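Local coordinates for protein tyrocidine synthetase 3 (Brevibacillus brevis, PDB 2JGP) that belongs to a nonribosomal peptide synthetase and, as a carrier-condensation bidomain, probably forms a peptide bond during assembly of the antibiotic tyrocidine, at residues L126-L131 with E446-P451; A138-L143 with A235-L240; L173-V178 with L206-E211; S189-F194 with V215-M220. All coordinates share one frame; numbering follows the deposited sequence.

How the interactions relate
All four contacts lie in the condensation domain, around one mixed five-stranded sheet and the helices on it. Interactions 1 and 3 join the two outermost strands to the sheet, their centres about 13 Å apart, and in interaction 4 the loop after helix 180-189 packs on strand 213-220. Interaction 2 packs two helices on the sheet: Phe140 CZ comes within 3.8 Å of Thr218 OG1, and Leu449 CD1 of interaction 1 lies 3.8 Å from Val238 CG2. Interactions 3 and 4 lie on neighbouring strands 202-210 and 213-220, with Leu207 O 2.7 Å from Val215 N, a probable hydrogen bond. The HHxxxDG signature sequence of condensation domains follows directly after Met220.

Interaction 1 (L126-L131 with E446-P451); sequences LIEGKL and ECTLAP
An antiparallel ladder at the edge of a mixed five-stranded sheet pairs Leu126 to Gly129 with Ala450 to Cys447. Leu126 and Ala450 form a hydrogen-bonded pair, with Leu126 N 2.6 Å from Ala450 O and Ala450 N 2.9 Å from Leu126 O. Two residues on, Glu128 N reaches Thr448 O at 3.0 Å, almost straight at 176°. Glu128 O is gripped twice, by Thr448 N at 2.9 Å and by Thr448 OG1 at 3.1 Å. The hydroxyl lies in the carbonyl plane on a lone pair, whereas the amide nitrogen is tilted 34° from that plane. Thr448 OG1 stands between its own backbone N and carbonyl carbon (chi1 58°), which carries it to this acceptor and against Glu128 CB. Strand 447-451 arrives from late in the chain and adds to a sheet built from earlier strands, consistent with the latch of condensation domains, a segment that crosses from the C-terminal to the N-terminal half. On the face turned to helix 227-241, Ile127 and Leu449 lie side by side and point the same way, Ile127 CG1 3.8 Å from Leu449 CD2. Leu449 continues onto Val238 of that helix. At the ladder's end Gly129 has no side chain and the backbones draw in to 4.1 Å between Gly129 CA and Cys447 CA. Cys447 SG packs against the following turn, 3.4 Å from Lys130 N, while Lys130 N makes a weak bond to Glu446 O.

Interaction 2 (A138-L143 with A235-L240); sequences AAFQRL and AEWVQL
Trp237 turns the NE1-CD1 side of its indole to Phe140 and Ala139. NE1 of Trp237 is 3.2 Å from Phe140 CE2, and Trp237 CD1 sits above one face of the phenyl ring, displaced toward the rim. The phenyl ring and the five-membered ring are inclined by 39°, so the rings meet obliquely. Ala139 CB approaches from the helix surface, 3.5 Å from Trp237 CD1. At the edge of the indole, Leu143 crosses Trp237 at about a right angle, its CD1 near the ring plane and 3.9 Å from Trp237 CB. The other branch, Leu143 CD2, presses on Leu240 CD1 at 3.5 Å, tighter than usual for carbon, and also touches Glu236 CB. The small Ala139 lets the backbones close in: Ala139 CA is 5.4 Å from Leu240 CA. The segment axes, at 123°, approach to 8.9 Å. Trp237 CG is anti to its backbone N (chi1 179°), starting the side chain toward helix 133-146. Farther out, Trp237 NE1 gives a weak hydrogen bond to Val136 O, one turn before Phe140. Glu236 turns its carboxylate to Arg146 in a salt bridge and to His147 in a hydrogen bond, tying helix 227-241 to the end of helix 133-146. The segments thus meet through carbon and ring surfaces, the one indole N-H among them finding a weak acceptor in Phe140's own helix and the Glu236 carboxylate being paired beyond the segments.

Interaction 3 (L173-V178 with L206-E211); sequences LAYSEV and LLKIGE
Tyr175 reaches obliquely across the aliphatic part of Lys208, its OH 3.2 Å from Lys208 CD and 3.4 Å from Lys208 CB. CG is anti to the backbone N (chi1 -179°), and the ring beyond it leans toward the neighbouring strand, where Tyr175 CD1 also meets Leu206 CD2. Arg133 makes a cation-pi contact with this ring. The phenol donates to Glu177 OE2 at 3.1 Å, on the anti side of the carboxylate and 28° out of its plane. This bond ties together two residues on the same face of strand 174-177. Glu177 lies alongside Lys208, with Glu177 OE2 and Lys208 NZ 4.8 Å apart, not in contact, though the opposite charges may still attract. The backbones pair in parallel: Leu206 N bonds Ala174 O at 2.8 Å, Ser176 N bonds Leu206 O, Lys208 N bonds Ser176 O, and Val178 N bonds Lys208 O at 3.0 Å. Leu173 CD2 packs on Leu206 CB at 3.7 Å. On the reverse face Ser176 CB rests 3.7 Å from Leu207 CD2; beyond the last bridge, Val178 CG2 touches Leu207 CB and Ile209 CG2. Strand 202-210 ends in a classic beta bulge, Ile209 and Gly210 both facing Arg213. The two strands are linked through helix 180-189 as a beta-alpha-beta unit; this helix covers Val178 and Ile209, while helix 133-146 meets Leu173 and Leu206 on the other face and strand 213-220 continues the sheet.

Interaction 4 (S189-F194 with V215-M220); sequences SLVQPF and VLFTDM
A water oxygen is gripped between loop and strand, accepting from Gln192 N at 2.9 Å. The same water oxygen lies 2.7 Å from Leu190 O. Asp219 OD2 stands 2.5 Å from it, and the water thus bridges the loop backbone to the carboxylate. Asp219 OD2 also receives Asn120 ND2, and Asp219 OD1 receives Met121 N, fixing the rotation of the carboxylate from a second loop. Beside this polar site, Leu190 CB lies over one face of Phe217 in a CH-pi contact, 3.9 Å from the ring centroid and 20° off the normal. Val191 CG2 comes instead to the ring edge, near the plane and 3.9 Å from Phe217 CE1. Phe217 CG is anti to its backbone N (chi1 170°), on a CB that points toward the loop. The other branch, Val191 CG1, touches Asp219 OD2 at 3.7 Å. From farther along the loop Phe194 brings CE1 to 4.0 Å from Asp219 CG, with phenyl and carboxylate planes 82° apart; its CZ meets Met220 CA. Arg203 of the adjoining strand makes a cation-pi contact with Phe194. Within the loop, Gln192 NE2 donates nearly straight to Ser189 O at 2.9 Å. The strand leads directly into the HHxxxDG sequence of condensation domains. A carboxylate among aromatic and aliphatic groups is thus satisfied by water and by Asn120 and Met121, so that the loop's hold on the strand is partly water-mediated and partly apolar.

Interaction 1 (L126-L131 with E446-P451)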
# COMPACT_ATOMS: atom_id res chain seq x y z
N LEU A 126 -17.77 -0.89 18.51
CA LEU A 126 -18.57 -1.11 19.72
C LEU A 126 -17.76 -0.67 20.94
O LEU A 126 -16.66 -1.18 21.18
CB LEU A 126 -18.95 -2.59 19.87
CG LEU A 126 -19.74 -2.95 21.14
CD1 LEU A 126 -21.07 -2.21 21.18
CD2 LEU A 126 -19.95 -4.45 21.24
N ILE A 127 -18.30 0.28 21.69
CA ILE A 127 -17.67 0.78 22.90
C ILE A 127 -18.51 0.37 24.11
O ILE A 127 -19.66 0.79 24.24
CB ILE A 127 -17.53 2.32 22.89
CG1 ILE A 127 -16.72 2.77 21.67
CG2 ILE A 127 -16.87 2.80 24.18
CD1 ILE A 127 -16.54 4.27 21.57
N GLU A 128 -17.92 -0.45 24.97
CA GLU A 128 -18.59 -0.92 26.18
C GLU A 128 -17.88 -0.36 27.41
O GLU A 128 -16.74 -0.71 27.70
CB GLU A 128 -18.60 -2.45 26.21
CG GLU A 128 -19.62 -3.06 25.26
CD GLU A 128 -19.30 -4.50 24.87
OE1 GLU A 128 -18.21 -4.73 24.30
OE2 GLU A 128 -20.14 -5.38 25.13
N GLY A 129 -18.58 0.52 28.12
CA GLY A 129 -18.02 1.23 29.27
C GLY A 129 -18.71 2.56 29.48
O GLY A 129 -19.75 2.82 28.87
N LYS A 130 -18.13 3.41 30.31
CA LYS A 130 -18.79 4.65 30.74
C LYS A 130 -19.01 5.61 29.57
O LYS A 130 -20.16 5.93 29.24
CB LYS A 130 -17.99 5.33 31.86
CG LYS A 130 -17.78 4.46 33.11
CD LYS A 130 -19.08 3.96 33.74
CE LYS A 130 -19.92 5.10 34.32
NZ LYS A 130 -21.07 4.58 35.11
N LEU A 131 -17.91 6.06 28.96
CA LEU A 131 -17.91 6.93 27.77
C LEU A 131 -18.64 8.27 27.94
O LEU A 131 -19.84 8.30 28.23
CB LEU A 131 -18.47 6.18 26.54
CG LEU A 131 -17.66 6.25 25.24
CD1 LEU A 131 -18.57 6.08 24.03
CD2 LEU A 131 -16.85 7.55 25.11
N GLU A 446 -11.75 3.50 31.04
CA GLU A 446 -13.04 3.07 31.57
C GLU A 446 -13.89 2.30 30.56
O GLU A 446 -15.05 1.98 30.84
CB GLU A 446 -13.83 4.29 32.07
CG GLU A 446 -13.15 5.09 33.18
CD GLU A 446 -13.38 4.52 34.57
OE1 GLU A 446 -13.86 3.37 34.69
OE2 GLU A 446 -13.08 5.23 35.56
N CYS A 447 -13.32 1.98 29.39
CA CYS A 447 -14.07 1.35 28.31
C CYS A 447 -13.28 0.25 27.59
O CYS A 447 -12.07 0.13 27.76
CB CYS A 447 -14.50 2.40 27.28
SG CYS A 447 -15.72 3.58 27.89
N THR A 448 -14.00 -0.55 26.80
CA THR A 448 -13.40 -1.59 25.96
C THR A 448 -13.89 -1.42 24.52
O THR A 448 -15.09 -1.32 24.27
CB THR A 448 -13.77 -2.99 26.46
OG1 THR A 448 -15.20 -3.15 26.47
CG2 THR A 448 -13.23 -3.23 27.86
N LEU A 449 -12.94 -1.40 23.58
CA LEU A 449 -13.24 -1.14 22.18
C LEU A 449 -13.20 -2.43 21.36
O LEU A 449 -12.30 -3.25 21.53
CB LEU A 449 -12.23 -0.15 21.61
CG LEU A 449 -11.94 1.10 22.45
CD1 LEU A 449 -10.92 1.98 21.76
CD2 LEU A 449 -13.22 1.87 22.74
N ALA A 450 -14.18 -2.61 20.48
CA ALA A 450 -14.25 -3.81 19.64
C ALA A 450 -15.07 -3.54 18.38
O ALA A 450 -15.77 -2.54 18.30
CB ALA A 450 -14.85 -4.97 20.43
N PRO A 451 -14.99 -4.45 17.38
CA PRO A 451 -15.80 -4.32 16.17
C PRO A 451 -17.30 -4.45 16.44
O PRO A 451 -17.70 -5.13 17.39
CB PRO A 451 -15.32 -5.48 15.29
CG PRO A 451 -14.00 -5.87 15.85
CD PRO A 451 -14.11 -5.63 17.31

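Interaction 2 (A138-L143 with A235-L240)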
# COMPACT_ATOMS: atom_id res chain seq x y z
N ALA A 138 -14.74 16.24 21.59
CA ALA A 138 -13.55 17.06 21.81
C ALA A 138 -12.29 16.44 21.22
O ALA A 138 -11.43 17.15 20.70
CB ALA A 138 -13.36 17.32 23.29
N ALA A 139 -12.17 15.11 21.32
CA ALA A 139 -11.03 14.40 20.74
C ALA A 139 -11.02 14.54 19.22
O ALA A 139 -9.97 14.78 18.63
CB ALA A 139 -11.05 12.93 21.15
N PHE A 140 -12.19 14.41 18.59
CA PHE A 140 -12.30 14.60 17.14
C PHE A 140 -12.00 16.04 16.72
O PHE A 140 -11.41 16.26 15.66
CB PHE A 140 -13.69 14.18 16.63
CG PHE A 140 -13.80 12.71 16.36
CD1 PHE A 140 -13.16 12.15 15.26
CD2 PHE A 140 -14.55 11.89 17.19
CE1 PHE A 140 -13.26 10.79 15.00
CE2 PHE A 140 -14.64 10.53 16.94
CZ PHE A 140 -14.00 9.98 15.84
N GLN A 141 -12.41 17.00 17.53
CA GLN A 141 -12.13 18.41 17.24
C GLN A 141 -10.63 18.66 17.25
O GLN A 141 -10.11 19.35 16.36
CB GLN A 141 -12.86 19.31 18.24
CG GLN A 141 -14.37 19.38 18.00
CD GLN A 141 -15.13 20.17 19.05
OE1 GLN A 141 -16.15 20.77 18.76
NE2 GLN A 141 -14.63 20.16 20.28
N ARG A 142 -9.94 18.08 18.23
CA ARG A 142 -8.48 18.16 18.29
C ARG A 142 -7.83 17.45 17.10
O ARG A 142 -6.87 17.97 16.54
CB ARG A 142 -7.96 17.58 19.61
CG ARG A 142 -8.20 18.48 20.82
CD ARG A 142 -7.41 18.01 22.03
NE ARG A 142 -7.40 19.01 23.11
CZ ARG A 142 -8.41 19.25 23.94
NH1 ARG A 142 -9.55 18.57 23.86
NH2 ARG A 142 -8.28 20.18 24.88
N LEU A 143 -8.35 16.28 16.72
CA LEU A 143 -7.84 15.56 15.54
C LEU A 143 -7.95 16.41 14.29
O LEU A 143 -7.01 16.46 13.48
CB LEU A 143 -8.60 14.25 15.31
CG LEU A 143 -8.24 13.00 16.11
CD1 LEU A 143 -9.10 11.84 15.60
CD2 LEU A 143 -6.76 12.66 15.99
N ALA A 235 -5.82 5.44 16.69
CA ALA A 235 -4.83 5.43 17.76
C ALA A 235 -4.79 6.78 18.46
O ALA A 235 -4.78 6.85 19.68
CB ALA A 235 -3.45 5.07 17.22
N GLU A 236 -4.77 7.85 17.67
CA GLU A 236 -4.64 9.20 18.21
C GLU A 236 -5.93 9.69 18.87
O GLU A 236 -5.88 10.48 19.81
CB GLU A 236 -4.18 10.18 17.12
CG GLU A 236 -2.77 9.88 16.64
CD GLU A 236 -2.21 10.97 15.77
OE1 GLU A 236 -2.96 11.89 15.39
OE2 GLU A 236 -1.00 10.90 15.45
N TRP A 237 -7.07 9.22 18.38
CA TRP A 237 -8.35 9.53 19.02
C TRP A 237 -8.37 8.96 20.44
O TRP A 237 -8.73 9.66 21.39
CB TRP A 237 -9.52 8.95 18.20
CG TRP A 237 -10.84 9.24 18.85
CD1 TRP A 237 -11.57 10.38 18.75
CD2 TRP A 237 -11.56 8.37 19.73
NE1 TRP A 237 -12.71 10.28 19.51
CE2 TRP A 237 -12.73 9.06 20.13
CE3 TRP A 237 -11.34 7.08 20.23
CZ2 TRP A 237 -13.67 8.50 20.99
CZ3 TRP A 237 -12.28 6.53 21.09
CH2 TRP A 237 -13.43 7.24 21.46
N VAL A 238 -7.96 7.70 20.57
CA VAL A 238 -7.86 7.02 21.87
C VAL A 238 -6.92 7.77 22.82
O VAL A 238 -7.23 7.95 24.00
CB VAL A 238 -7.36 5.56 21.70
CG1 VAL A 238 -6.95 4.96 23.04
CG2 VAL A 238 -8.44 4.71 21.04
N GLN A 239 -5.76 8.19 22.30
CA GLN A 239 -4.79 8.95 23.09
C GLN A 239 -5.34 10.32 23.51
O GLN A 239 -5.24 10.70 24.67
CB GLN A 239 -3.49 9.14 22.30
CG GLN A 239 -2.63 7.88 22.21
CD GLN A 239 -1.47 8.04 21.24
OE1 GLN A 239 -1.65 8.05 20.03
NE2 GLN A 239 -0.26 8.15 21.78
N LEU A 240 -5.94 11.04 22.55
CA LEU A 240 -6.52 12.36 22.82
C LEU A 240 -7.67 12.31 23.82
O LEU A 240 -7.78 13.19 24.68
CB LEU A 240 -6.98 13.03 21.53
CG LEU A 240 -5.86 13.52 20.61
CD1 LEU A 240 -6.42 13.84 19.22
CD2 LEU A 240 -5.14 14.72 21.21

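Interaction 3 (L173-V178 with L206-E211)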
# COMPACT_ATOMS: atom_id res chain seq x y z
N LEU A 173 -20.31 16.38 16.91
CA LEU A 173 -20.65 14.97 17.06
C LEU A 173 -22.16 14.81 16.94
O LEU A 173 -22.91 15.48 17.66
CB LEU A 173 -20.20 14.46 18.44
CG LEU A 173 -20.49 13.02 18.86
CD1 LEU A 173 -19.88 12.73 20.22
CD2 LEU A 173 -21.98 12.72 18.92
N ALA A 174 -22.61 13.91 16.07
CA ALA A 174 -24.03 13.59 15.93
C ALA A 174 -24.40 12.49 16.93
O ALA A 174 -23.94 11.36 16.81
CB ALA A 174 -24.33 13.13 14.52
N TYR A 175 -25.22 12.83 17.92
CA TYR A 175 -25.58 11.89 18.98
C TYR A 175 -27.02 11.40 18.81
O TYR A 175 -27.92 12.19 18.54
CB TYR A 175 -25.40 12.54 20.35
CG TYR A 175 -25.72 11.62 21.51
CD1 TYR A 175 -24.85 10.60 21.87
CD2 TYR A 175 -26.90 11.77 22.24
CE1 TYR A 175 -25.14 9.75 22.93
CE2 TYR A 175 -27.20 10.93 23.30
CZ TYR A 175 -26.31 9.92 23.64
OH TYR A 175 -26.61 9.09 24.69
N SER A 176 -27.20 10.09 18.97
CA SER A 176 -28.53 9.47 18.92
C SER A 176 -28.61 8.31 19.91
O SER A 176 -27.59 7.75 20.30
CB SER A 176 -28.85 8.96 17.52
OG SER A 176 -28.73 9.98 16.54
N GLU A 177 -29.83 7.98 20.32
CA GLU A 177 -30.09 6.83 21.18
C GLU A 177 -31.02 5.87 20.44
O GLU A 177 -32.16 6.22 20.12
CB GLU A 177 -30.71 7.27 22.51
CG GLU A 177 -29.88 8.32 23.25
CD GLU A 177 -30.32 8.54 24.68
OE1 GLU A 177 -31.38 8.02 25.09
OE2 GLU A 177 -29.59 9.25 25.41
N VAL A 178 -30.53 4.67 20.15
CA VAL A 178 -31.26 3.70 19.34
C VAL A 178 -31.10 2.30 19.91
O VAL A 178 -30.22 2.06 20.74
CB VAL A 178 -30.73 3.68 17.89
CG1 VAL A 178 -30.90 5.05 17.24
CG2 VAL A 178 -29.27 3.25 17.85
N LEU A 206 -22.34 9.11 17.22
CA LEU A 206 -22.28 8.28 18.42
C LEU A 206 -23.69 7.79 18.74
O LEU A 206 -24.59 8.60 18.99
CB LEU A 206 -21.73 9.07 19.60
CG LEU A 206 -21.55 8.28 20.90
CD1 LEU A 206 -20.62 7.08 20.69
CD2 LEU A 206 -21.01 9.19 22.00
N LEU A 207 -23.88 6.47 18.72
CA LEU A 207 -25.18 5.87 18.97
C LEU A 207 -25.15 5.09 20.28
O LEU A 207 -24.44 4.10 20.39
CB LEU A 207 -25.55 4.91 17.83
CG LEU A 207 -25.38 5.43 16.40
CD1 LEU A 207 -25.60 4.29 15.41
CD2 LEU A 207 -26.33 6.59 16.13
N LYS A 208 -25.90 5.57 21.26
CA LYS A 208 -26.09 4.86 22.52
C LYS A 208 -27.11 3.74 22.30
O LYS A 208 -28.28 4.01 22.01
CB LYS A 208 -26.59 5.82 23.60
CG LYS A 208 -26.80 5.17 24.97
CD LYS A 208 -26.84 6.22 26.08
CE LYS A 208 -26.78 5.61 27.47
NZ LYS A 208 -28.11 5.58 28.14
N ILE A 209 -26.65 2.50 22.41
CA ILE A 209 -27.50 1.32 22.21
C ILE A 209 -27.89 0.65 23.52
O ILE A 209 -28.73 -0.26 23.54
CB ILE A 209 -26.84 0.29 21.25
CG1 ILE A 209 -25.57 -0.32 21.85
CG2 ILE A 209 -26.52 0.95 19.92
CD1 ILE A 209 -24.95 -1.41 21.00
N GLY A 210 -27.29 1.11 24.61
CA GLY A 210 -27.62 0.61 25.93
C GLY A 210 -26.89 1.33 27.04
O GLY A 210 -25.92 2.05 26.79
N GLU A 211 -27.41 1.17 28.25
CA GLU A 211 -26.76 1.53 29.51
C GLU A 211 -25.32 2.05 29.37
O GLU A 211 -25.10 3.26 29.41
CB GLU A 211 -26.82 0.34 30.50
CG GLU A 211 -28.10 -0.52 30.41
CD GLU A 211 -28.24 -1.29 29.09
OE1 GLU A 211 -27.20 -1.60 28.45
OE2 GLU A 211 -29.38 -1.56 28.67

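Interaction 4 (S189-F194 with V215-M220)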
# COMPACT_ATOMS: atom_id res chain seq x y z
N SER A 189 -27.17 3.17 6.37
CA SER A 189 -27.82 4.37 5.82
C SER A 189 -27.02 5.65 6.11
O SER A 189 -27.16 6.64 5.37
CB SER A 189 -29.24 4.51 6.36
OG SER A 189 -29.25 4.82 7.74
N LEU A 190 -26.20 5.64 7.15
CA LEU A 190 -25.37 6.80 7.50
C LEU A 190 -24.19 7.00 6.54
O LEU A 190 -23.56 8.05 6.55
CB LEU A 190 -24.87 6.71 8.95
CG LEU A 190 -25.94 6.82 10.04
CD1 LEU A 190 -25.31 6.81 11.42
CD2 LEU A 190 -26.81 8.08 9.86
N VAL A 191 -23.88 5.99 5.73
CA VAL A 191 -22.85 6.12 4.70
C VAL A 191 -23.43 6.90 3.52
O VAL A 191 -24.26 6.39 2.77
CB VAL A 191 -22.30 4.75 4.25
CG1 VAL A 191 -21.14 4.94 3.28
CG2 VAL A 191 -21.82 3.95 5.47
N GLN A 192 -22.97 8.14 3.38
CA GLN A 192 -23.55 9.09 2.44
C GLN A 192 -22.43 9.87 1.77
O GLN A 192 -21.33 9.97 2.33
CB GLN A 192 -24.47 10.06 3.18
CG GLN A 192 -25.76 9.45 3.71
CD GLN A 192 -26.75 9.13 2.62
OE1 GLN A 192 -26.88 9.87 1.63
NE2 GLN A 192 -27.49 8.04 2.80
N PRO A 193 -22.70 10.43 0.58
CA PRO A 193 -21.68 11.18 -0.13
C PRO A 193 -21.23 12.45 0.60
O PRO A 193 -21.94 12.98 1.46
CB PRO A 193 -22.34 11.50 -1.48
CG PRO A 193 -23.78 11.30 -1.29
CD PRO A 193 -23.97 10.37 -0.16
N PHE A 194 -20.04 12.90 0.25
CA PHE A 194 -19.47 14.12 0.79
C PHE A 194 -19.47 15.17 -0.30
O PHE A 194 -19.18 14.88 -1.46
CB PHE A 194 -18.02 13.88 1.22
CG PHE A 194 -17.89 13.08 2.49
CD1 PHE A 194 -17.82 11.69 2.44
CD2 PHE A 194 -17.84 13.71 3.72
CE1 PHE A 194 -17.70 10.96 3.61
CE2 PHE A 194 -17.72 12.99 4.88
CZ PHE A 194 -17.65 11.61 4.83
N VAL A 215 -22.19 2.61 19.91
CA VAL A 215 -21.56 2.35 18.62
C VAL A 215 -21.06 3.67 18.05
O VAL A 215 -21.84 4.61 17.88
CB VAL A 215 -22.52 1.69 17.61
CG1 VAL A 215 -21.84 1.55 16.24
CG2 VAL A 215 -22.97 0.34 18.13
N LEU A 216 -19.76 3.75 17.79
CA LEU A 216 -19.16 4.94 17.18
C LEU A 216 -19.07 4.72 15.68
O LEU A 216 -18.32 3.86 15.21
CB LEU A 216 -17.77 5.21 17.75
CG LEU A 216 -17.08 6.50 17.31
CD1 LEU A 216 -17.86 7.72 17.81
CD2 LEU A 216 -15.65 6.53 17.83
N PHE A 217 -19.83 5.51 14.92
CA PHE A 217 -19.77 5.48 13.47
C PHE A 217 -18.92 6.64 12.97
O PHE A 217 -19.18 7.79 13.31
CB PHE A 217 -21.17 5.57 12.87
CG PHE A 217 -21.18 5.78 11.39
CD1 PHE A 217 -21.12 4.71 10.52
CD2 PHE A 217 -21.22 7.07 10.86
CE1 PHE A 217 -21.11 4.91 9.14
CE2 PHE A 217 -21.21 7.28 9.48
CZ PHE A 217 -21.15 6.19 8.62
N THR A 218 -17.91 6.33 12.16
CA THR A 218 -17.04 7.34 11.58
C THR A 218 -16.95 7.12 10.07
O THR A 218 -16.89 5.98 9.61
CB THR A 218 -15.63 7.29 12.20
OG1 THR A 218 -15.72 7.45 13.63
CG2 THR A 218 -14.74 8.40 11.63
N ASP A 219 -16.98 8.21 9.31
CA ASP A 219 -16.83 8.12 7.86
C ASP A 219 -16.00 9.30 7.39
O ASP A 219 -16.03 10.38 8.00
CB ASP A 219 -18.19 8.11 7.17
CG ASP A 219 -18.13 7.61 5.73
OD1 ASP A 219 -17.03 7.33 5.21
OD2 ASP A 219 -19.21 7.47 5.12
N MET A 220 -15.24 9.09 6.32
CA MET A 220 -14.42 10.15 5.75
C MET A 220 -14.21 9.83 4.29
O MET A 220 -14.43 8.68 3.86
CB MET A 220 -13.09 10.29 6.50
CG MET A 220 -12.12 9.12 6.36
SD MET A 220 -10.79 9.13 7.59
CE MET A 220 -11.62 8.40 9.01
O HOH W 1 -21.18 8.97 5.56